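Long-range contact in YcaO (Methanopyrus kandleri, PDB 6CIB), which binds ADP and magnesium and, as a YcaO-family enzyme, probably uses ATP to activate backbone amides for peptide thioamidation: residues L163-W171 / V232-D240. Numbering follows the deposited sequence.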
loop_
_atom_site.group_PDB
_atom_site.type_symbol
_atom_site.label_atom_id
_atom_site.label_comp_id
_atom_site.label_asym_id
_atom_site.label_seq_id
_atom_site.Cartn_x
_atom_site.Cartn_y
_atom_site.Cartn_z
ATOM N N LEU A 163 -0.267 -1.466 -7.287
ATOM C CA LEU A 163 -1.043 -0.276 -6.951
ATOM C C LEU A 163 -0.456 0.486 -5.765
ATOM O O LEU A 163 -0.377 1.714 -5.807
ATOM C CB LEU A 163 -2.532 -0.614 -6.741
ATOM C CG LEU A 163 -3.321 -0.985 -8.025
ATOM C CD1 LEU A 163 -4.748 -1.399 -7.696
ATOM C CD2 LEU A 163 -3.317 0.130 -9.068
ATOM N N GLU A 164 -0.023 -0.239 -4.728
ATOM C CA GLU A 164 0.658 0.374 -3.583
ATOM C C GLU A 164 1.930 1.135 -3.992
ATOM O O GLU A 164 2.164 2.256 -3.526
ATOM C CB GLU A 164 0.971 -0.682 -2.526
ATOM C CG GLU A 164 1.607 -0.143 -1.261
ATOM C CD GLU A 164 1.664 -1.202 -0.186
ATOM O OE1 GLU A 164 2.716 -1.856 -0.053
ATOM O OE2 GLU A 164 0.633 -1.407 0.490
ATOM N N VAL A 165 2.737 0.524 -4.856
ATOM C CA VAL A 165 3.963 1.160 -5.371
ATOM C C VAL A 165 3.643 2.459 -6.144
ATOM O O VAL A 165 4.325 3.475 -5.962
ATOM C CB VAL A 165 4.838 0.180 -6.212
ATOM C CG1 VAL A 165 6.014 0.910 -6.863
ATOM C CG2 VAL A 165 5.381 -0.960 -5.347
ATOM N N VAL A 166 2.601 2.430 -6.977
ATOM C CA VAL A 166 2.142 3.626 -7.712
ATOM C C VAL A 166 1.673 4.702 -6.730
ATOM O O VAL A 166 2.026 5.875 -6.870
ATOM C CB VAL A 166 1.040 3.283 -8.743
ATOM C CG1 VAL A 166 0.498 4.536 -9.431
ATOM C CG2 VAL A 166 1.588 2.316 -9.782
ATOM N N GLU A 167 0.910 4.277 -5.725
ATOM C CA GLU A 167 0.394 5.152 -4.676
ATOM C C GLU A 167 1.514 5.926 -3.966
ATOM O O GLU A 167 1.444 7.157 -3.833
ATOM C CB GLU A 167 -0.418 4.308 -3.691
ATOM C CG GLU A 167 -0.925 5.032 -2.464
ATOM C CD GLU A 167 -1.363 4.066 -1.382
ATOM O OE1 GLU A 167 -2.350 3.330 -1.597
ATOM O OE2 GLU A 167 -0.727 4.049 -0.313
ATOM N N ARG A 168 2.546 5.207 -3.536
ATOM C CA ARG A 168 3.672 5.833 -2.835
ATOM C C ARG A 168 4.571 6.642 -3.770
ATOM O O ARG A 168 5.205 7.597 -3.333
ATOM C CB ARG A 168 4.480 4.802 -2.038
ATOM C CG ARG A 168 3.621 3.902 -1.165
ATOM C CD ARG A 168 3.455 4.407 0.246
ATOM N NE ARG A 168 2.370 3.719 0.950
ATOM C CZ ARG A 168 2.441 2.501 1.491
ATOM N NH1 ARG A 168 3.547 1.756 1.401
ATOM N NH2 ARG A 168 1.373 2.010 2.110
ATOM N N ASP A 169 4.614 6.263 -5.051
ATOM C CA ASP A 169 5.307 7.060 -6.077
ATOM C C ASP A 169 4.662 8.443 -6.218
ATOM O O ASP A 169 5.378 9.457 -6.204
ATOM C CB ASP A 169 5.363 6.326 -7.430
ATOM C CG ASP A 169 6.120 7.119 -8.499
ATOM O OD1 ASP A 169 7.371 7.110 -8.512
ATOM O OD2 ASP A 169 5.449 7.754 -9.333
ATOM N N SER A 170 3.328 8.473 -6.337
ATOM C CA SER A 170 2.551 9.721 -6.383
ATOM C C SER A 170 2.748 10.577 -5.135
ATOM O O SER A 170 3.031 11.769 -5.242
ATOM C CB SER A 170 1.059 9.440 -6.566
ATOM O OG SER A 170 0.761 9.053 -7.890
ATOM N N TRP A 171 2.595 9.958 -3.962
ATOM C CA TRP A 171 2.794 10.632 -2.684
ATOM C C TRP A 171 4.226 11.180 -2.556
ATOM O O TRP A 171 4.408 12.321 -2.125
ATOM C CB TRP A 171 2.402 9.696 -1.527
ATOM C CG TRP A 171 2.499 10.277 -0.147
ATOM C CD1 TRP A 171 2.521 11.601 0.199
ATOM C CD2 TRP A 171 2.543 9.542 1.085
ATOM N NE1 TRP A 171 2.608 11.737 1.561
ATOM C CE2 TRP A 171 2.626 10.493 2.135
ATOM C CE3 TRP A 171 2.539 8.174 1.407
ATOM C CZ2 TRP A 171 2.699 10.121 3.488
ATOM C CZ3 TRP A 171 2.616 7.801 2.753
ATOM C CH2 TRP A 171 2.685 8.778 3.777
ATOM N N VAL A 232 -4.252 12.885 10.447
ATOM C CA VAL A 232 -3.641 11.754 9.773
ATOM C C VAL A 232 -3.865 11.893 8.270
ATOM O O VAL A 232 -4.618 12.769 7.811
ATOM C CB VAL A 232 -4.190 10.390 10.292
ATOM C CG1 VAL A 232 -3.815 10.147 11.757
ATOM C CG2 VAL A 232 -5.702 10.265 10.084
HETATM N N MSE A 233 -3.210 11.026 7.507
HETATM C CA MSE A 233 -3.376 10.997 6.057
HETATM C C MSE A 233 -3.685 9.593 5.636
HETATM O O MSE A 233 -3.205 8.639 6.239
HETATM C CB MSE A 233 -2.096 11.453 5.361
HETATM C CG MSE A 233 -1.692 12.884 5.697
HETATM SE SE MSE A 233 -0.103 13.328 4.611
HETATM C CE MSE A 233 1.191 12.311 5.676
ATOM N N GLY A 234 -4.511 9.460 4.603
ATOM C CA GLY A 234 -4.802 8.169 3.978
ATOM C C GLY A 234 -4.640 8.266 2.471
ATOM O O GLY A 234 -4.856 9.336 1.894
ATOM N N PHE A 235 -4.247 7.157 1.840
ATOM C CA PHE A 235 -4.060 7.109 0.387
ATOM C C PHE A 235 -4.655 5.854 -0.231
ATOM O O PHE A 235 -4.725 4.804 0.409
ATOM C CB PHE A 235 -2.572 7.206 0.011
ATOM C CG PHE A 235 -1.900 8.436 0.534
ATOM C CD1 PHE A 235 -1.913 9.619 -0.202
ATOM C CD2 PHE A 235 -1.267 8.424 1.785
ATOM C CE1 PHE A 235 -1.314 10.773 0.298
ATOM C CE2 PHE A 235 -0.672 9.576 2.288
ATOM C CZ PHE A 235 -0.691 10.747 1.542
ATOM N N GLY A 236 -5.078 5.982 -1.484
ATOM C CA GLY A 236 -5.540 4.849 -2.276
ATOM C C GLY A 236 -5.157 5.002 -3.733
ATOM O O GLY A 236 -5.087 6.122 -4.251
ATOM N N ALA A 237 -4.891 3.876 -4.384
ATOM C CA ALA A 237 -4.638 3.850 -5.820
ATOM C C ALA A 237 -5.443 2.733 -6.459
ATOM O O ALA A 237 -5.484 1.606 -5.935
ATOM C CB ALA A 237 -3.154 3.686 -6.117
ATOM N N SER A 238 -6.086 3.063 -7.582
ATOM C CA SER A 238 -6.873 2.115 -8.371
ATOM C C SER A 238 -7.126 2.645 -9.784
ATOM O O SER A 238 -7.184 3.866 -9.972
ATOM C CB SER A 238 -8.216 1.868 -7.701
ATOM O OG SER A 238 -8.977 0.926 -8.432
ATOM N N PRO A 239 -7.278 1.737 -10.774
ATOM C CA PRO A 239 -7.866 2.118 -12.070
ATOM C C PRO A 239 -9.299 2.648 -11.934
ATOM O O PRO A 239 -9.763 3.398 -12.788
ATOM C CB PRO A 239 -7.854 0.805 -12.870
ATOM C CG PRO A 239 -7.716 -0.273 -11.846
ATOM C CD PRO A 239 -6.827 0.333 -10.796
ATOM N N ASP A 240 -9.979 2.252 -10.859
ATOM C CA ASP A 240 -11.287 2.766 -10.528
ATOM C C ASP A 240 -11.127 3.905 -9.511
ATOM O O ASP A 240 -10.791 3.651 -8.354
ATOM C CB ASP A 240 -12.162 1.623 -9.982
ATOM C CG ASP A 240 -13.553 2.079 -9.550
ATOM O OD1 ASP A 240 -13.868 3.291 -9.585
ATOM O OD2 ASP A 240 -14.343 1.192 -9.163
HETATM O O HOH W 1 -3.387 1.345 -3.132
#
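Ala237 presses its methyl against one turn of helix 154-177, with CB 3.4 Å from Leu163 O and 3.7 Å from Glu167 CB. Here the axes of helix 163-171 and strand 233-238 approach to 7.4 Å at 125°. Beside it, Leu163 CD2 meets Pro239 CD; Leu163 also packs on Leu320 and Pro239 on Leu316, both of helix 313-325. Equally tight is the face-to-face stack of the Trp171 five-membered ring on Phe235, centroids 4.0 Å apart and planes tilted by 27°. With chi1 at -177°, Trp171 extends its indole from the helix onto one face of the Phe235 ring; NE1 bonds to Glu175. The contact is looser at the partly exposed end, where selenomethionine Met233 touches Trp171 CZ2 with CE alone and SE lies obliquely to the indole, a Met-aromatic contact. On the polar side, Glu167 lays its carboxylate against Phe235, CD 3.6 Å from CB. No direct hydrogen bond joins the segments; instead a water donates to Glu167 OE1 (2.7 Å) and accepts from Ala237 N. Arg168 NE makes a weak, salt-bridging bond to Glu167 OE2, and its NH2 has a long, charge-only pairing with Glu164 OE2. The contact packs a helix across an outermost strand of a three-stranded antiparallel sheet in the YcaO domain, beside the ADP-magnesium site; Glu164 is a known magnesium ligand of this protein, though it does not hold the ion here.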